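Side-chain contacts in oligopeptide ABC transporter, periplasmic oligopeptide-binding protein, putative (Thermotoga maritima MSB8, PDB 5IPW), which probably binds oligopeptides in the periplasm as the solute-binding component of an ABC transporter: residues P150-I155 against L179-Y184; A497-S502 against D615-T620; Y560-T565 against D569-L574. All coordinates share one frame; numbering follows the deposited sequence.

Interaction 1: residues P150-I155 against L179-Y184; sequences PDWYNI and LLKVPY
Asp151 and Lys181 reach toward each other from opposite directions across the two chain ends that flank a beta-hairpin: helix 151-154 precedes strand 157-163, and the loop with Lys181 follows its antiparallel neighbour 166-171. The contact is small, burying 110 Å² in all, and Lys181 supplies most of it with its aliphatic chain. That chain bends at chi2 (-93°) and again at chi4 (-73°), and its CE comes to 3.6 Å from Asp151 OD2. Lys181 NZ is 4.3 Å from the same OD2, too far for a salt bridge; the opposite charges are only near each other. A little further back, Lys181 CD stands obliquely to the indole of Trp152, 4.4 Å from CD1. A serine in place of Lys181 would probably remove the CD and CE contacts with the carboxylate and the indole, and leave Asp151 without the lysine's positive charge nearby. Trp152 is the buried member: Pro150 CG lies 3.4 Å above one ring face, offset toward the rim, the ring of Phe187 meets it, and Val140 of helix 129-140 touches it too. Within its own helix, Trp152 N donates to Asp151 OD1 at 2.9 Å on the anti side, 23° out of the carboxylate plane.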
loop_
_atom_site.group_PDB
_atom_site.type_symbol
_atom_site.label_atom_id
_atom_site.label_comp_id
_atom_site.label_asym_id
_atom_site.label_seq_id
_atom_site.Cartn_x
_atom_site.Cartn_y
_atom_site.Cartn_z
ATOM N N PRO A 150 15.023 9.178 4.266
ATOM C CA PRO A 150 13.628 9.082 3.854
ATOM C C PRO A 150 12.961 10.446 3.683
ATOM O O PRO A 150 13.402 11.439 4.259
ATOM C CB PRO A 150 12.976 8.311 5.003
ATOM C CG PRO A 150 13.786 8.677 6.193
ATOM C CD PRO A 150 15.193 8.864 5.698
ATOM N N ASP A 151 11.909 10.460 2.873
ATOM C CA ASP A 151 11.074 11.641 2.632
ATOM C C ASP A 151 10.856 12.517 3.879
ATOM O O ASP A 151 11.213 13.701 3.887
ATOM C CB ASP A 151 9.715 11.221 2.014
ATOM C CG ASP A 151 9.215 9.835 2.501
ATOM O OD1 ASP A 151 9.595 9.382 3.603
ATOM O OD2 ASP A 151 8.434 9.190 1.771
ATOM N N TRP A 152 10.286 11.922 4.924
ATOM C CA TRP A 152 9.951 12.645 6.156
ATOM C C TRP A 152 11.167 13.200 6.896
ATOM O O TRP A 152 11.061 14.231 7.553
ATOM C CB TRP A 152 9.122 11.764 7.110
ATOM C CG TRP A 152 9.835 10.529 7.582
ATOM C CD1 TRP A 152 9.828 9.304 6.987
ATOM C CD2 TRP A 152 10.666 10.408 8.736
ATOM N NE1 TRP A 152 10.599 8.429 7.698
ATOM C CE2 TRP A 152 11.130 9.081 8.777
ATOM C CE3 TRP A 152 11.066 11.293 9.736
ATOM C CZ2 TRP A 152 11.971 8.617 9.780
ATOM C CZ3 TRP A 152 11.903 10.829 10.735
ATOM C CH2 TRP A 152 12.346 9.505 10.748
ATOM N N TYR A 153 12.312 12.526 6.810
ATOM C CA TYR A 153 13.522 13.020 7.476
ATOM C C TYR A 153 14.166 14.195 6.732
ATOM O O TYR A 153 14.819 15.030 7.355
ATOM C CB TYR A 153 14.552 11.905 7.667
ATOM C CG TYR A 153 15.732 12.298 8.545
ATOM C CD1 TYR A 153 15.687 12.140 9.932
ATOM C CD2 TYR A 153 16.893 12.830 7.990
ATOM C CE1 TYR A 153 16.766 12.495 10.734
ATOM C CE2 TYR A 153 17.978 13.185 8.781
ATOM C CZ TYR A 153 17.911 13.017 10.152
ATOM O OH TYR A 153 18.988 13.368 10.937
ATOM N N ASN A 154 13.990 14.251 5.410
ATOM C CA ASN A 154 14.540 15.346 4.600
ATOM C C ASN A 154 13.794 16.655 4.822
ATOM O O ASN A 154 14.376 17.733 4.695
ATOM C CB ASN A 154 14.574 14.973 3.117
ATOM C CG ASN A 154 15.727 14.041 2.782
ATOM O OD1 ASN A 154 16.799 14.123 3.385
ATOM N ND2 ASN A 154 15.515 13.149 1.817
ATOM N N ILE A 155 12.512 16.565 5.158
ATOM C CA ILE A 155 11.850 17.685 5.805
ATOM C C ILE A 155 12.541 17.748 7.162
ATOM O O ILE A 155 12.717 16.715 7.806
ATOM C CB ILE A 155 10.337 17.456 5.985
ATOM C CG1 ILE A 155 9.678 17.219 4.620
ATOM C CG2 ILE A 155 9.705 18.645 6.704
ATOM C CD1 ILE A 155 8.167 17.175 4.649
ATOM N N LEU A 179 1.101 11.869 9.227
ATOM C CA LEU A 179 0.174 10.887 9.782
ATOM C C LEU A 179 0.036 9.656 8.896
ATOM O O LEU A 179 -0.179 8.561 9.402
ATOM C CB LEU A 179 -1.207 11.499 10.014
ATOM C CG LEU A 179 -1.348 12.447 11.203
ATOM C CD1 LEU A 179 -2.788 12.931 11.273
ATOM C CD2 LEU A 179 -0.945 11.799 12.521
ATOM N N LEU A 180 0.154 9.837 7.585
ATOM C CA LEU A 180 0.082 8.720 6.641
ATOM C C LEU A 180 1.381 7.919 6.549
ATOM O O LEU A 180 1.404 6.843 5.962
ATOM C CB LEU A 180 -0.320 9.217 5.253
ATOM C CG LEU A 180 -1.816 9.465 5.051
ATOM C CD1 LEU A 180 -2.439 10.346 6.127
ATOM C CD2 LEU A 180 -2.014 10.075 3.677
ATOM N N LYS A 181 2.455 8.448 7.118
ATOM C CA LYS A 181 3.738 7.762 7.136
ATOM C C LYS A 181 3.798 6.763 8.277
ATOM O O LYS A 181 4.396 5.698 8.144
ATOM C CB LYS A 181 4.873 8.771 7.300
ATOM C CG LYS A 181 4.933 9.826 6.210
ATOM C CD LYS A 181 5.859 9.414 5.078
ATOM C CE LYS A 181 5.687 10.314 3.867
ATOM N NZ LYS A 181 4.408 10.033 3.157
ATOM N N VAL A 182 3.160 7.107 9.390
ATOM C CA VAL A 182 3.278 6.335 10.629
ATOM C C VAL A 182 2.781 4.885 10.539
ATOM O O VAL A 182 3.441 3.991 11.063
ATOM C CB VAL A 182 2.589 7.066 11.800
ATOM C CG1 VAL A 182 2.584 6.212 13.057
ATOM C CG2 VAL A 182 3.304 8.379 12.079
ATOM N N PRO A 183 1.627 4.645 9.889
ATOM C CA PRO A 183 1.147 3.273 9.701
ATOM C C PRO A 183 1.972 2.464 8.710
ATOM O O PRO A 183 1.860 1.241 8.691
ATOM C CB PRO A 183 -0.262 3.451 9.126
ATOM C CG PRO A 183 -0.566 4.895 9.222
ATOM C CD PRO A 183 0.734 5.614 9.249
ATOM N N TYR A 184 2.756 3.147 7.875
ATOM C CA TYR A 184 3.579 2.491 6.873
ATOM C C TYR A 184 4.957 2.137 7.431
ATOM O O TYR A 184 5.445 1.023 7.227
ATOM C CB TYR A 184 3.737 3.380 5.625
ATOM C CG TYR A 184 4.549 2.709 4.537
ATOM C CD1 TYR A 184 3.956 1.809 3.664
ATOM C CD2 TYR A 184 5.919 2.942 4.404
ATOM C CE1 TYR A 184 4.692 1.167 2.678
ATOM C CE2 TYR A 184 6.667 2.302 3.422
ATOM C CZ TYR A 184 6.046 1.410 2.559
ATOM O OH TYR A 184 6.759 0.752 1.575
#

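Interaction 2: residues A497-S502 against D615-T620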
loop_
_atom_site.group_PDB
_atom_site.type_symbol
_atom_site.label_atom_id
_atom_site.label_comp_id
_atom_site.label_asym_id
_atom_site.label_seq_id
_atom_site.Cartn_x
_atom_site.Cartn_y
_atom_site.Cartn_z
ATOM N N ALA A 497 -4.583 2.494 -5.978
ATOM C CA ALA A 497 -5.841 3.227 -6.019
ATOM C C ALA A 497 -6.705 2.961 -4.779
ATOM O O ALA A 497 -7.932 2.971 -4.859
ATOM C CB ALA A 497 -6.600 2.865 -7.286
ATOM N N ALA A 498 -6.058 2.712 -3.640
ATOM C CA ALA A 498 -6.738 2.635 -2.350
ATOM C C ALA A 498 -6.314 3.826 -1.506
ATOM O O ALA A 498 -7.141 4.652 -1.119
ATOM C CB ALA A 498 -6.401 1.336 -1.642
ATOM N N GLN A 499 -5.014 3.911 -1.232
ATOM C CA GLN A 499 -4.446 5.042 -0.521
ATOM C C GLN A 499 -3.516 5.783 -1.476
ATOM O O GLN A 499 -2.313 5.514 -1.520
ATOM C CB GLN A 499 -3.704 4.576 0.730
ATOM C CG GLN A 499 -3.117 5.711 1.553
ATOM C CD GLN A 499 -4.118 6.815 1.801
ATOM O OE1 GLN A 499 -4.206 7.767 1.030
ATOM N NE2 GLN A 499 -4.904 6.677 2.856
ATOM N N PRO A 500 -4.078 6.720 -2.257
ATOM C CA PRO A 500 -3.307 7.439 -3.267
ATOM C C PRO A 500 -2.239 8.347 -2.688
ATOM O O PRO A 500 -1.211 8.521 -3.313
ATOM C CB PRO A 500 -4.359 8.305 -3.974
ATOM C CG PRO A 500 -5.678 7.803 -3.517
ATOM C CD PRO A 500 -5.445 7.251 -2.157
ATOM N N LEU A 501 -2.479 8.902 -1.502
ATOM C CA LEU A 501 -1.639 9.974 -0.957
ATOM C C LEU A 501 -0.185 9.606 -0.631
ATOM O O LEU A 501 0.646 10.493 -0.445
ATOM C CB LEU A 501 -2.318 10.590 0.264
ATOM C CG LEU A 501 -3.579 11.385 -0.092
ATOM C CD1 LEU A 501 -4.500 11.534 1.111
ATOM C CD2 LEU A 501 -3.216 12.751 -0.658
ATOM N N SER A 502 0.119 8.315 -0.566
ATOM C CA SER A 502 1.506 7.851 -0.481
ATOM C C SER A 502 2.182 7.802 -1.859
ATOM O O SER A 502 3.407 7.706 -1.947
ATOM C CB SER A 502 1.553 6.459 0.152
ATOM O OG SER A 502 0.873 5.510 -0.656
ATOM N N ASP A 615 -2.362 -4.123 -1.001
ATOM C CA ASP A 615 -1.450 -3.112 -1.538
ATOM C C ASP A 615 -0.219 -3.063 -0.625
ATOM O O ASP A 615 -0.313 -3.405 0.552
ATOM C CB ASP A 615 -2.149 -1.738 -1.582
ATOM C CG ASP A 615 -1.627 -0.823 -2.704
ATOM O OD1 ASP A 615 -0.733 -1.241 -3.477
ATOM O OD2 ASP A 615 -2.123 0.327 -2.810
ATOM N N ASP A 616 0.931 -2.653 -1.156
ATOM C CA ASP A 616 2.156 -2.572 -0.345
ATOM C C ASP A 616 2.052 -1.465 0.714
ATOM O O ASP A 616 2.559 -1.612 1.823
ATOM C CB ASP A 616 3.400 -2.372 -1.227
ATOM C CG ASP A 616 4.683 -2.173 -0.410
ATOM O OD1 ASP A 616 4.970 -1.023 -0.003
ATOM O OD2 ASP A 616 5.416 -3.162 -0.185
ATOM N N VAL A 617 1.389 -0.371 0.368
ATOM C CA VAL A 617 1.147 0.730 1.300
ATOM C C VAL A 617 0.381 0.304 2.556
ATOM O O VAL A 617 0.603 0.856 3.632
ATOM C CB VAL A 617 0.420 1.909 0.604
ATOM C CG1 VAL A 617 -0.866 1.451 -0.077
ATOM C CG2 VAL A 617 0.131 3.040 1.583
ATOM N N LEU A 618 -0.510 -0.675 2.425
ATOM C CA LEU A 618 -1.258 -1.191 3.575
ATOM C C LEU A 618 -0.539 -2.355 4.261
ATOM O O LEU A 618 -1.061 -2.956 5.206
ATOM C CB LEU A 618 -2.654 -1.633 3.143
ATOM C CG LEU A 618 -3.531 -0.593 2.446
ATOM C CD1 LEU A 618 -4.825 -1.245 1.981
ATOM C CD2 LEU A 618 -3.826 0.587 3.359
ATOM N N ARG A 619 0.658 -2.671 3.779
ATOM C CA ARG A 619 1.519 -3.694 4.382
ATOM C C ARG A 619 0.873 -5.078 4.360
ATOM O O ARG A 619 1.175 -5.913 5.202
ATOM C CB ARG A 619 1.896 -3.302 5.825
ATOM C CG ARG A 619 2.324 -1.849 6.022
ATOM C CD ARG A 619 3.444 -1.436 5.083
ATOM N NE ARG A 619 4.633 -2.255 5.289
ATOM C CZ ARG A 619 5.551 -2.528 4.364
ATOM N NH1 ARG A 619 5.442 -2.060 3.127
ATOM N NH2 ARG A 619 6.586 -3.290 4.680
ATOM N N THR A 620 -0.003 -5.320 3.389
ATOM C CA THR A 620 -0.749 -6.569 3.332
ATOM C C THR A 620 0.219 -7.744 3.473
ATOM O O THR A 620 1.266 -7.742 2.846
ATOM C CB THR A 620 -1.566 -6.661 2.029
ATOM O OG1 THR A 620 -2.525 -5.597 1.997
ATOM C CG2 THR A 620 -2.313 -7.973 1.931
#
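Ser502 and Val617 meet because of how their first torsions are set. With Ser502 chi1 at 63°, OG lies between the backbone N and the carbonyl carbon; with Val617 chi1 at 54°, CG1 takes the equivalent place, and CG2 is swung anti to N, toward the other loop. Val617 CG2 consequently lies 3.4 Å from Ser502 OG, a hydroxyl that makes a weak hydrogen bond to Gln499 O in its own segment. The same CG2 also lies 4.2 Å from Gln499 CG. No hydrogen bond links the two segments in this buried loop-to-loop contact at the middle of the chain. Of its 202 Å², Val617 gives the largest share, with Gln499 and Ser502 facing it; Ala498, Asp615 and Leu618 lose some surface without touching. Gln499 points its CB toward Val617, but its amide turns away: OE1 accepts from Leu501 N at 3.3 Å, in the carbonyl plane and on a lone pair, and NE2 donates to Gly91 O. Both ends of the amide are thus used, which fixes its rotation.

Val617 is carried by a type I beta turn from Asp616 to Arg619. Asp616 O is gripped from opposite faces of its plane, by Arg619 N at 2.9 Å and by Arg619 NH1 at 3.2 Å. Arg619 NH1 also forms a salt bridge with Asp616 OD1, 3.3 Å away at the guanidinium edge. Lys78 pairs with Asp616 and Glu81 with Arg619.

The loop 497-502 leaves strand 489-494, while 615-620 follows strand 613-614; the contact therefore joins loops from two different sheets. Trp87 of strand 85-87 donates its NE1 to Val617 O and touches Gln499 and Leu618, and Pro500 rests on Met575 of helix 568-584.

Interaction 3: residues Y560-T565 against D569-L574; sequences YQIAST and DKIKEL
Leu574 packs against Ile562, Thr565 and Gln561 in a helical hairpin, where helix 550-564 turns through a short link into helix 568-584. The short helical segments run antiparallel at 167°, their axes 9.7 Å apart at closest approach. Followed outward, Leu574 begins with CB, which lies 3.6 Å from Ile562 CG1 and 4.0 Å from Ile562 CD1 as the two side chains slide past each other in opposite directions. A chi1 of -71° sets CG anti to the carbonyl carbon, and there the two methyls part toward different partners. CD1 meets Thr565 CG2 tip to tip at 3.8 Å and also touches Ile562 CG1. CD2 reaches the exposed Gln561, 3.9 Å from its OE1, where the glutamine side chain crosses at about a right angle.

Ile571, about one helical turn earlier, continues the apolar seam. Its CD1 touches Thr565 CG2 at 3.7 Å, the two side chains passing in opposite directions, and its CG1 is 4.1 Å from Ile562 CG2. No hydrogen bond crosses between the segments; the contacts are van der Waals, mainly of Ile562, Ile571, Leu574 and the Thr565 methyl.

Leu501, from the loop before helix 523-534, touches both Ile562 and Ile571, with Phe508 and Tyr396 beside them respectively. On another side of helix 550-564, Tyr560 packs on Ile530 and Ile534 of helix 523-534.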
loop_
_atom_site.group_PDB
_atom_site.type_symbol
_atom_site.label_atom_id
_atom_site.label_comp_id
_atom_site.label_asym_id
_atom_site.label_seq_id
_atom_site.Cartn_x
_atom_site.Cartn_y
_atom_site.Cartn_z
ATOM N N TYR A 560 -2.007 20.406 -2.406
ATOM C CA TYR A 560 -1.181 21.170 -1.472
ATOM C C TYR A 560 -1.940 21.605 -0.221
ATOM O O TYR A 560 -1.335 21.902 0.812
ATOM C CB TYR A 560 -0.490 22.336 -2.183
ATOM C CG TYR A 560 0.749 21.855 -2.893
ATOM C CD1 TYR A 560 0.689 21.367 -4.196
ATOM C CD2 TYR A 560 1.970 21.820 -2.235
ATOM C CE1 TYR A 560 1.824 20.894 -4.834
ATOM C CE2 TYR A 560 3.108 21.350 -2.863
ATOM C CZ TYR A 560 3.031 20.889 -4.159
ATOM O OH TYR A 560 4.169 20.424 -4.769
ATOM N N GLN A 561 -3.266 21.612 -0.316
ATOM C CA GLN A 561 -4.111 21.723 0.864
ATOM C C GLN A 561 -4.031 20.435 1.660
ATOM O O GLN A 561 -3.766 20.459 2.862
ATOM C CB GLN A 561 -5.566 22.003 0.485
ATOM C CG GLN A 561 -5.855 23.464 0.192
ATOM C CD GLN A 561 -7.334 23.724 -0.007
ATOM O OE1 GLN A 561 -7.875 23.494 -1.092
ATOM N NE2 GLN A 561 -8.001 24.202 1.044
ATOM N N ILE A 562 -4.246 19.315 0.979
ATOM C CA ILE A 562 -4.214 18.009 1.628
ATOM C C ILE A 562 -2.877 17.790 2.332
ATOM O O ILE A 562 -2.831 17.256 3.438
ATOM C CB ILE A 562 -4.472 16.870 0.623
ATOM C CG1 ILE A 562 -5.925 16.916 0.135
ATOM C CG2 ILE A 562 -4.192 15.519 1.270
ATOM C CD1 ILE A 562 -6.239 15.958 -0.995
ATOM N N ALA A 563 -1.797 18.224 1.688
ATOM C CA ALA A 563 -0.447 18.076 2.231
ATOM C C ALA A 563 -0.227 18.829 3.538
ATOM O O ALA A 563 0.616 18.436 4.345
ATOM C CB ALA A 563 0.578 18.531 1.203
ATOM N N SER A 564 -0.970 19.914 3.734
ATOM C CA SER A 564 -0.781 20.795 4.885
ATOM C C SER A 564 -1.761 20.554 6.041
ATOM O O SER A 564 -1.475 20.937 7.180
ATOM C CB SER A 564 -0.896 22.247 4.429
ATOM O OG SER A 564 -2.103 22.440 3.716
ATOM N N THR A 565 -2.905 19.934 5.754
ATOM C CA THR A 565 -3.934 19.711 6.777
ATOM C C THR A 565 -3.856 18.279 7.362
ATOM O O THR A 565 -3.747 17.311 6.613
ATOM C CB THR A 565 -5.353 20.052 6.243
ATOM O OG1 THR A 565 -6.303 19.975 7.312
ATOM C CG2 THR A 565 -5.789 19.126 5.104
ATOM N N ASP A 569 -10.914 14.253 8.484
ATOM C CA ASP A 569 -12.212 14.754 8.031
ATOM C C ASP A 569 -12.011 15.632 6.806
ATOM O O ASP A 569 -12.632 15.414 5.763
ATOM C CB ASP A 569 -12.904 15.581 9.124
ATOM C CG ASP A 569 -13.296 14.754 10.338
ATOM O OD1 ASP A 569 -13.097 13.519 10.327
ATOM O OD2 ASP A 569 -13.807 15.347 11.312
ATOM N N LYS A 570 -11.128 16.621 6.947
ATOM C CA LYS A 570 -10.861 17.588 5.880
ATOM C C LYS A 570 -10.243 16.893 4.664
ATOM O O LYS A 570 -10.568 17.224 3.526
ATOM C CB LYS A 570 -9.937 18.722 6.368
ATOM C CG LYS A 570 -10.492 20.132 6.172
ATOM C CD LYS A 570 -10.863 20.447 4.726
ATOM C CE LYS A 570 -11.762 21.674 4.629
ATOM N NZ LYS A 570 -12.588 21.668 3.387
ATOM N N ILE A 571 -9.366 15.925 4.912
ATOM C CA ILE A 571 -8.758 15.159 3.831
ATOM C C ILE A 571 -9.858 14.513 2.991
ATOM O O ILE A 571 -9.898 14.703 1.775
ATOM C CB ILE A 571 -7.774 14.085 4.355
ATOM C CG1 ILE A 571 -6.401 14.697 4.643
ATOM C CG2 ILE A 571 -7.580 12.966 3.342
ATOM C CD1 ILE A 571 -6.342 15.557 5.879
ATOM N N LYS A 572 -10.752 13.769 3.644
ATOM C CA LYS A 572 -11.822 13.037 2.949
ATOM C C LYS A 572 -12.717 13.971 2.127
ATOM O O LYS A 572 -13.166 13.617 1.035
ATOM C CB LYS A 572 -12.667 12.228 3.945
ATOM C CG LYS A 572 -13.660 11.277 3.285
ATOM C CD LYS A 572 -14.013 10.077 4.162
ATOM C CE LYS A 572 -12.843 9.104 4.304
ATOM N NZ LYS A 572 -13.251 7.733 4.726
ATOM N N GLU A 573 -12.961 15.163 2.660
ATOM C CA GLU A 573 -13.716 16.192 1.947
ATOM C C GLU A 573 -12.922 16.759 0.766
ATOM O O GLU A 573 -13.495 17.035 -0.287
ATOM C CB GLU A 573 -14.113 17.328 2.900
ATOM C CG GLU A 573 -15.133 16.930 3.960
ATOM C CD GLU A 573 -15.269 17.958 5.068
ATOM O OE1 GLU A 573 -14.727 19.078 4.930
ATOM O OE2 GLU A 573 -15.920 17.642 6.085
ATOM N N LEU A 574 -11.615 16.943 0.954
ATOM C CA LEU A 574 -10.733 17.439 -0.113
ATOM C C LEU A 574 -10.526 16.409 -1.231
ATOM O O LEU A 574 -10.486 16.767 -2.411
ATOM C CB LEU A 574 -9.386 17.885 0.462
ATOM C CG LEU A 574 -9.424 19.176 1.296
ATOM C CD1 LEU A 574 -8.147 19.332 2.112
ATOM C CD2 LEU A 574 -9.653 20.410 0.434
#

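In the fold
Along the chain interaction 1 closes first, flanking two strands of the five-stranded antiparallel sheet; interaction 2 then spans 497-502 to 615-620, and interaction 3 is nested inside the loop it closes. Interaction 2 lies near the middle of the molecule, its centre about 2 Å from that of the chain. Its centre is about 14 Å from that of interaction 1, which it meets through Tyr184 OH and Asp616 OD1 (3.0 Å, a probable hydrogen bond), and about 17 Å from that of interaction 3. Interactions 1 and 3 do not touch, with nearest atoms about 6 Å apart. Through Leu501, residues 497-502 touch both, packing on Leu180 and on the helical hairpin.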